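Cytochrome P450 CYP260B1 (Sorangium cellulosum, PDB 5HIW) belongs to the cytochrome P450 family, the mainly helical haem-thiolate proteins, and binds protoporphyrin IX containing iron. Local coordinates at residues L37-V42 with G296-L301; L240-L245 with D385-L390; M83-N88 with V208-G213. All coordinates share one frame; numbering follows the deposited sequence.

Contact 1 of 3, residues L37-V42 with G296-L301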
# COMPACT_ATOMS: atom_id res chain seq x y z
N LEU A 37 -1.89 -20.15 3.04
CA LEU A 37 -2.11 -19.40 1.76
C LEU A 37 -2.48 -20.29 0.62
O LEU A 37 -3.14 -19.85 -0.30
CB LEU A 37 -0.84 -18.60 1.33
CG LEU A 37 -0.27 -17.56 2.31
CD1 LEU A 37 0.86 -16.84 1.64
CD2 LEU A 37 -1.29 -16.53 2.84
N GLY A 38 -2.04 -21.55 0.62
CA GLY A 38 -2.36 -22.46 -0.49
C GLY A 38 -1.45 -22.35 -1.70
O GLY A 38 -1.82 -22.81 -2.78
N VAL A 39 -0.28 -21.74 -1.54
CA VAL A 39 0.65 -21.56 -2.62
C VAL A 39 2.07 -21.64 -2.17
O VAL A 39 2.38 -21.39 -0.98
CB VAL A 39 0.44 -20.18 -3.32
CG1 VAL A 39 -0.90 -20.12 -4.00
CG2 VAL A 39 0.59 -19.03 -2.34
N PRO A 40 3.01 -21.91 -3.12
CA PRO A 40 4.41 -21.78 -2.82
C PRO A 40 4.75 -20.30 -2.47
O PRO A 40 4.09 -19.40 -2.98
CB PRO A 40 5.11 -22.15 -4.13
CG PRO A 40 4.09 -22.82 -4.94
CD PRO A 40 2.77 -22.30 -4.52
N VAL A 41 5.70 -20.11 -1.60
CA VAL A 41 6.16 -18.78 -1.14
C VAL A 41 7.65 -18.76 -1.32
O VAL A 41 8.34 -19.75 -1.03
CB VAL A 41 5.75 -18.56 0.31
CG1 VAL A 41 6.33 -17.32 0.87
CG2 VAL A 41 4.26 -18.48 0.45
N VAL A 42 8.17 -17.63 -1.77
CA VAL A 42 9.58 -17.30 -1.72
C VAL A 42 9.86 -16.32 -0.63
O VAL A 42 9.26 -15.18 -0.57
CB VAL A 42 10.04 -16.68 -3.04
CG1 VAL A 42 11.54 -16.53 -3.09
CG2 VAL A 42 9.57 -17.58 -4.19
N GLY A 296 2.94 -22.67 -14.90
CA GLY A 296 1.57 -22.65 -14.41
C GLY A 296 1.39 -22.47 -12.89
O GLY A 296 0.33 -22.21 -12.43
N THR A 297 2.47 -22.50 -12.13
CA THR A 297 2.43 -22.27 -10.70
C THR A 297 2.09 -20.81 -10.36
O THR A 297 2.57 -19.91 -11.01
CB THR A 297 3.80 -22.51 -10.12
OG1 THR A 297 4.25 -23.81 -10.50
CG2 THR A 297 3.81 -22.36 -8.58
N ILE A 298 1.28 -20.62 -9.34
CA ILE A 298 1.07 -19.29 -8.72
C ILE A 298 1.99 -19.15 -7.50
O ILE A 298 1.90 -19.96 -6.55
CB ILE A 298 -0.38 -19.10 -8.32
CG1 ILE A 298 -1.29 -19.26 -9.57
CG2 ILE A 298 -0.56 -17.76 -7.64
CD1 ILE A 298 -2.78 -19.07 -9.32
N LEU A 299 2.89 -18.15 -7.54
CA LEU A 299 4.00 -17.96 -6.59
C LEU A 299 3.81 -16.68 -5.78
O LEU A 299 3.50 -15.63 -6.35
CB LEU A 299 5.28 -17.89 -7.37
CG LEU A 299 6.59 -17.94 -6.66
CD1 LEU A 299 6.75 -19.30 -5.93
CD2 LEU A 299 7.73 -17.71 -7.62
N TYR A 300 3.91 -16.79 -4.44
CA TYR A 300 3.81 -15.67 -3.56
C TYR A 300 5.20 -15.25 -3.08
O TYR A 300 5.99 -16.06 -2.53
CB TYR A 300 2.87 -16.03 -2.40
CG TYR A 300 2.54 -14.95 -1.36
CD1 TYR A 300 3.37 -14.68 -0.30
CD2 TYR A 300 1.42 -14.22 -1.49
CE1 TYR A 300 3.03 -13.70 0.63
CE2 TYR A 300 1.07 -13.26 -0.57
CZ TYR A 300 1.83 -13.03 0.49
OH TYR A 300 1.49 -12.06 1.38
N LEU A 301 5.46 -13.95 -3.18
CA LEU A 301 6.77 -13.37 -2.77
C LEU A 301 6.63 -12.59 -1.49
O LEU A 301 5.80 -11.67 -1.41
CB LEU A 301 7.30 -12.44 -3.87
CG LEU A 301 7.33 -12.97 -5.30
CD1 LEU A 301 7.86 -11.94 -6.28
CD2 LEU A 301 8.26 -14.17 -5.31
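L37 lies over the ring of Y300, the two side chains crossing at about a right angle. The contact belongs to the mixed beta sheet of the cytochrome P450 fold, where strand 39-42 runs parallel to strand 298-302. L37 CD1 makes a CH-pi contact, 3.8 Å from the centroid of the Y300 ring and 8° off the ring normal. Y300 and V41 stand on the same face of the sheet; Y300 CG is anti to the backbone N (chi1 -177°). V41 lies beside Y300 and points the same way. Its CG2 approaches Y300 CD1 obliquely at 4.0 Å. The ring of F8 meets Y300 nearly at a right angle. V39 crosses the base of Y300, CG2 against CB.

V42 and L301 are on the other face, side by side, with V51 and L52 of helix 45-53 next to L301. L299 CD1 touches both P40 CB and V42 CG2, 3.7 Å from the latter. P40 CG also meets T297 CG2, and T297 OG1 is hydrogen-bonded to A294 O.

Two backbone bonds fix the register, Y300 N to P40 O and V42 N to Y300 O. I298 O is buried without a polar partner; P40 CD lies 3.2 Å from I298 O.

Contact 2 of 3, residues L240-L245 with D385-L390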
# COMPACT_ATOMS: atom_id res chain seq x y z
N LEU A 240 2.92 3.19 10.35
CA LEU A 240 3.73 4.31 10.70
C LEU A 240 3.36 4.78 12.08
O LEU A 240 4.20 4.99 12.98
CB LEU A 240 3.57 5.41 9.65
CG LEU A 240 4.23 6.73 9.95
CD1 LEU A 240 5.67 6.58 10.34
CD2 LEU A 240 4.01 7.78 8.83
N LEU A 241 2.06 4.90 12.34
CA LEU A 241 1.67 5.33 13.62
C LEU A 241 2.08 4.27 14.69
O LEU A 241 2.45 4.66 15.75
CB LEU A 241 0.17 5.52 13.67
CG LEU A 241 -0.25 6.80 12.93
CD1 LEU A 241 -1.75 6.76 12.93
CD2 LEU A 241 0.23 8.07 13.52
N VAL A 242 1.97 3.00 14.37
CA VAL A 242 2.41 1.93 15.30
C VAL A 242 3.86 2.18 15.66
O VAL A 242 4.23 2.24 16.87
CB VAL A 242 2.18 0.54 14.74
CG1 VAL A 242 2.93 -0.57 15.54
CG2 VAL A 242 0.69 0.17 14.68
N ALA A 243 4.67 2.32 14.65
CA ALA A 243 6.13 2.50 14.82
C ALA A 243 6.41 3.69 15.62
O ALA A 243 7.33 3.66 16.48
CB ALA A 243 6.81 2.62 13.49
N LEU A 244 5.73 4.82 15.35
CA LEU A 244 5.98 6.00 16.17
C LEU A 244 5.48 5.86 17.62
O LEU A 244 6.23 6.13 18.57
CB LEU A 244 5.39 7.30 15.56
CG LEU A 244 6.05 7.58 14.19
CD1 LEU A 244 5.47 8.80 13.55
CD2 LEU A 244 7.58 7.70 14.21
N LEU A 245 4.22 5.49 17.82
CA LEU A 245 3.67 5.37 19.16
C LEU A 245 4.39 4.30 19.98
O LEU A 245 4.50 4.45 21.20
CB LEU A 245 2.22 5.06 19.13
CG LEU A 245 1.27 6.05 18.44
CD1 LEU A 245 -0.13 5.46 18.39
CD2 LEU A 245 1.27 7.37 19.14
N ASP A 385 -4.97 -4.59 14.44
CA ASP A 385 -6.42 -4.46 14.40
C ASP A 385 -6.99 -3.19 14.86
O ASP A 385 -8.16 -2.91 14.54
CB ASP A 385 -7.08 -5.70 15.06
CG ASP A 385 -6.83 -5.80 16.53
OD1 ASP A 385 -6.09 -5.01 17.16
OD2 ASP A 385 -7.41 -6.74 17.09
N GLN A 386 -6.21 -2.38 15.57
CA GLN A 386 -6.57 -1.05 16.00
C GLN A 386 -5.32 -0.37 16.55
O GLN A 386 -4.27 -1.03 16.82
CB GLN A 386 -7.69 -1.00 17.08
CG GLN A 386 -7.44 -2.02 18.20
CD GLN A 386 -8.32 -1.75 19.41
OE1 GLN A 386 -8.48 -0.62 19.79
NE2 GLN A 386 -8.86 -2.77 20.00
N ILE A 387 -5.42 0.94 16.70
CA ILE A 387 -4.31 1.81 17.09
C ILE A 387 -4.76 2.74 18.18
O ILE A 387 -4.96 3.95 18.00
CB ILE A 387 -3.70 2.60 15.91
CG1 ILE A 387 -3.40 1.67 14.77
CG2 ILE A 387 -2.40 3.23 16.41
CD1 ILE A 387 -3.16 2.43 13.51
N PRO A 388 -4.95 2.16 19.36
CA PRO A 388 -5.49 2.96 20.49
C PRO A 388 -4.51 4.00 20.97
O PRO A 388 -3.43 3.64 21.42
CB PRO A 388 -5.71 1.90 21.59
CG PRO A 388 -5.41 0.57 21.01
CD PRO A 388 -4.59 0.79 19.76
N ALA A 389 -4.89 5.27 20.97
CA ALA A 389 -4.05 6.34 21.46
C ALA A 389 -4.68 7.28 22.48
O ALA A 389 -5.90 7.43 22.55
CB ALA A 389 -3.52 7.16 20.31
N LEU A 390 -3.81 7.92 23.26
CA LEU A 390 -4.14 8.92 24.21
C LEU A 390 -3.67 10.20 23.65
O LEU A 390 -2.56 10.27 23.12
CB LEU A 390 -3.38 8.68 25.52
CG LEU A 390 -3.66 7.33 26.18
CD1 LEU A 390 -2.86 7.23 27.47
CD2 LEU A 390 -5.14 7.13 26.45
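I387 CG2 and L245 CD1 meet, and the torsions place them. In I387, CG2 is anti to the backbone N and CG1 is anti to the carbonyl carbon (chi1 -49°). In L245, CG is anti to the carbonyl carbon (chi1 -60°), and chi2 of 174° places CD1 in the extended position. The contact joins a helix to the edge of a small sheet region in the cytochrome P450 fold. The end of helix 232-245 packs on I387, just before strand 388-390, and on A389 within it. That strand is the central one of a small antiparallel sheet.

The two side chains cross at about a right angle. The closest approach is methyl to methyl, L245 CD1 to I387 CG2 at 3.7 Å. Both branches of I387 are used. CG2 also faces L241 CB at 4.4 Å, and CG1 faces V242 CG2. I387 therefore reaches three residues of the helix, L241, V242 and L245. Apart from the pair with L245, these contacts are loose. A389 lies two residues further along and also points its CB toward the helix. P388, between them, points away.

No hydrogen bond joins the two segments, and the contact is wholly apolar. Some backbone groups bond elsewhere: I387 N to E122 OE2, and A389 to A121 of the neighbouring strand 120-122. Within the helix, L245 N bonds to L241 O. Helix 123-128 adds L123 and F127 against L241, and F124 against I387. L241 also touches L355 of helix 341-358, so the packing continues into the helical core. At the other end of the contact, L245 CD1 stands 4.3 Å from A389 CB.

Contact 3 of 3, residues M83-N88 with V208-G213. With HEM (protoporphyrin IX containing Fe), chain B.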
# COMPACT_ATOMS: atom_id res chain seq x y z
N MET A 83 2.39 2.89 -20.99
CA MET A 83 1.36 3.25 -19.99
C MET A 83 2.08 3.72 -18.73
O MET A 83 1.69 4.69 -18.14
CB MET A 83 0.45 2.08 -19.69
CG MET A 83 -0.43 1.71 -20.88
SD MET A 83 -1.35 3.11 -21.52
CE MET A 83 -1.99 3.81 -19.99
N ARG A 84 3.17 3.06 -18.37
CA ARG A 84 3.95 3.50 -17.23
C ARG A 84 4.46 4.94 -17.35
O ARG A 84 4.54 5.70 -16.36
CB ARG A 84 5.10 2.50 -16.95
CG ARG A 84 5.99 2.84 -15.74
CD ARG A 84 5.17 2.90 -14.45
NE ARG A 84 6.02 3.25 -13.32
CZ ARG A 84 6.32 2.47 -12.27
NH1 ARG A 84 5.79 1.27 -12.09
NH2 ARG A 84 7.11 2.96 -11.34
N ARG A 85 4.82 5.36 -18.57
CA ARG A 85 5.27 6.73 -18.80
C ARG A 85 4.19 7.76 -18.49
O ARG A 85 4.45 8.83 -17.91
CB ARG A 85 5.77 6.91 -20.26
CG ARG A 85 7.26 6.63 -20.46
CD ARG A 85 7.80 7.38 -21.71
NE ARG A 85 6.75 7.51 -22.74
CZ ARG A 85 6.55 6.67 -23.77
NH1 ARG A 85 7.35 5.62 -24.01
NH2 ARG A 85 5.55 6.91 -24.62
N LEU A 86 2.98 7.42 -18.87
CA LEU A 86 1.78 8.25 -18.55
C LEU A 86 1.62 8.35 -17.06
O LEU A 86 1.53 9.41 -16.54
CB LEU A 86 0.53 7.61 -19.07
CG LEU A 86 -0.82 8.19 -18.68
CD1 LEU A 86 -0.80 9.62 -19.14
CD2 LEU A 86 -1.84 7.34 -19.45
N PHE A 87 1.53 7.19 -16.38
CA PHE A 87 1.46 7.23 -14.87
C PHE A 87 2.59 8.00 -14.23
O PHE A 87 2.37 8.75 -13.31
CB PHE A 87 1.34 5.81 -14.31
CG PHE A 87 -0.01 5.16 -14.52
CD1 PHE A 87 -0.39 4.62 -15.74
CD2 PHE A 87 -0.94 5.13 -13.50
CE1 PHE A 87 -1.58 4.01 -15.95
CE2 PHE A 87 -2.18 4.53 -13.68
CZ PHE A 87 -2.51 3.95 -14.90
N ASN A 88 3.83 7.81 -14.69
CA ASN A 88 4.95 8.53 -14.09
C ASN A 88 4.76 10.04 -14.22
O ASN A 88 5.11 10.82 -13.28
CB ASN A 88 6.30 8.14 -14.68
CG ASN A 88 6.73 6.74 -14.29
OD1 ASN A 88 6.28 6.22 -13.30
ND2 ASN A 88 7.64 6.14 -15.07
N VAL A 208 -3.75 13.04 -23.50
CA VAL A 208 -3.52 13.71 -24.78
C VAL A 208 -2.01 13.83 -25.17
O VAL A 208 -1.62 13.51 -26.29
CB VAL A 208 -4.25 15.04 -24.80
CG1 VAL A 208 -3.95 15.73 -26.10
CG2 VAL A 208 -5.76 14.81 -24.57
N ALA A 209 -1.16 14.22 -24.22
CA ALA A 209 0.33 14.29 -24.45
C ALA A 209 1.04 12.96 -24.88
O ALA A 209 2.13 12.98 -25.47
CB ALA A 209 1.05 14.93 -23.25
N GLU A 210 0.40 11.82 -24.62
CA GLU A 210 0.87 10.53 -25.03
C GLU A 210 0.03 10.02 -26.21
O GLU A 210 0.22 8.88 -26.68
CB GLU A 210 0.74 9.57 -23.84
CG GLU A 210 1.77 9.79 -22.74
CD GLU A 210 3.07 9.11 -23.05
OE1 GLU A 210 3.07 8.13 -23.85
OE2 GLU A 210 4.10 9.54 -22.50
N GLY A 211 -0.88 10.88 -26.67
CA GLY A 211 -1.86 10.62 -27.72
C GLY A 211 -2.88 9.49 -27.56
O GLY A 211 -3.27 8.83 -28.54
N LEU A 212 -3.33 9.27 -26.33
CA LEU A 212 -4.16 8.13 -25.98
C LEU A 212 -5.61 8.63 -25.91
O LEU A 212 -5.87 9.86 -26.11
CB LEU A 212 -3.64 7.50 -24.67
CG LEU A 212 -2.16 7.16 -24.61
CD1 LEU A 212 -1.64 6.90 -23.21
CD2 LEU A 212 -1.78 5.98 -25.48
N GLY A 213 -6.54 7.71 -25.67
CA GLY A 213 -7.99 8.02 -25.74
C GLY A 213 -8.72 6.94 -26.51
O GLY A 213 -8.06 6.06 -27.09
CHA HEM B . 2.29 -1.35 -7.59
CHB HEM B . 2.59 -1.29 -2.74
CHC HEM B . 0.54 3.05 -2.67
CHD HEM B . -0.58 2.48 -7.29
C1A HEM B . 2.62 -1.69 -6.31
C2A HEM B . 3.33 -2.85 -5.91
C3A HEM B . 3.45 -2.82 -4.55
C4A HEM B . 2.70 -1.68 -4.09
CMA HEM B . 4.13 -3.89 -3.67
CAA HEM B . 3.98 -3.87 -6.84
CBA HEM B . 2.92 -4.86 -7.35
CGA HEM B . 3.52 -6.03 -8.05
O1A HEM B . 4.74 -5.99 -8.43
O2A HEM B . 2.88 -7.11 -8.10
C1B HEM B . 2.03 -0.15 -2.30
C2B HEM B . 2.09 0.25 -0.92
C3B HEM B . 1.51 1.50 -0.91
C4B HEM B . 1.08 1.83 -2.27
CMB HEM B . 2.60 -0.50 0.32
CAB HEM B . 1.33 2.23 0.32
CBB HEM B . 0.58 3.24 0.58
C1C HEM B . 0.05 3.29 -3.95
C2C HEM B . -0.61 4.51 -4.29
C3C HEM B . -0.94 4.33 -5.61
C4C HEM B . -0.53 3.03 -6.03
CMC HEM B . -0.81 5.61 -3.28
CAC HEM B . -1.62 5.28 -6.51
CBC HEM B . -1.50 6.59 -6.33
C1D HEM B . 0.15 1.37 -7.71
C2D HEM B . 0.10 0.97 -9.14
C3D HEM B . 0.89 -0.10 -9.23
C4D HEM B . 1.43 -0.31 -7.88
CMD HEM B . -0.74 1.56 -10.25
CAD HEM B . 1.27 -0.89 -10.50
CBD HEM B . 2.56 -0.30 -11.04
CGD HEM B . 3.03 -0.99 -12.33
O1D HEM B . 2.65 -2.16 -12.65
O2D HEM B . 3.83 -0.39 -13.12
NA HEM B . 2.27 -0.97 -5.15
NB HEM B . 1.55 0.86 -3.05
NC HEM B . 0.15 2.45 -4.97
ND HEM B . 0.95 0.55 -6.98
FE HEM B . 1.27 0.72 -5.07
O HOH W 1 -0.65 -0.48 -4.72
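R85 sets the edge of its guanidinium against the carboxylate of E210, and the two planes are nearly coplanar, 29° apart. R85 NH2 bonds to E210 OE1 at 2.9 Å, with OE1 using its syn lone pair. R85 NE gives a weak bond to E210 OE2 at 3.3 Å. Together they form a two-pronged salt bridge at the surface.

The guanidinium of R84 has the haem propionate oxygen O2D at its edge, in plane. R84 NH1 bonds to O2D of the haem at 2.8 Å and also to Y337 O. R84 NE also bonds to N88 OD1, one turn on. The charges on R84 and the propionate probably balance in part.

The apolar part is L212 CD1 on L86 CD2 at 3.8 Å, and the two side chains slide past each other in opposite directions. M83 is bent at chi2 and chi3, and M83 SD lies 4.2 Å from L212 CD1. G211 has positive phi and ends helix 199-209 in a Schellman motif.

Helix 77-90 thus packs beside the end of helix 199-209, with L86 on A206 and I207. L86 and F87 also meet V221 of helix 218-229.

Along the chain, contact 1 opens first and contact 3 lies wholly between its two segments. Contact 2 opens after contact 3 has closed, and its segments alternate with those of contact 1. The centres of contacts 1 and 2 are about 31 Å apart. Those of contacts 1 and 3 are about 33 Å apart, and those of contacts 2 and 3 about 39 Å. None touches another, and contacts 2 and 3 lie on opposite sides of the chain's centre. Contact 1 belongs to the mixed sheet, contact 2 joins a helix to the small antiparallel sheet, and contact 3 joins helix 77-90 to the turn after helix 199-209. R84 of contact 3 is hydrogen-bonded to the haem; the side chain of L301 in contact 1 is about 7 Å from the haem.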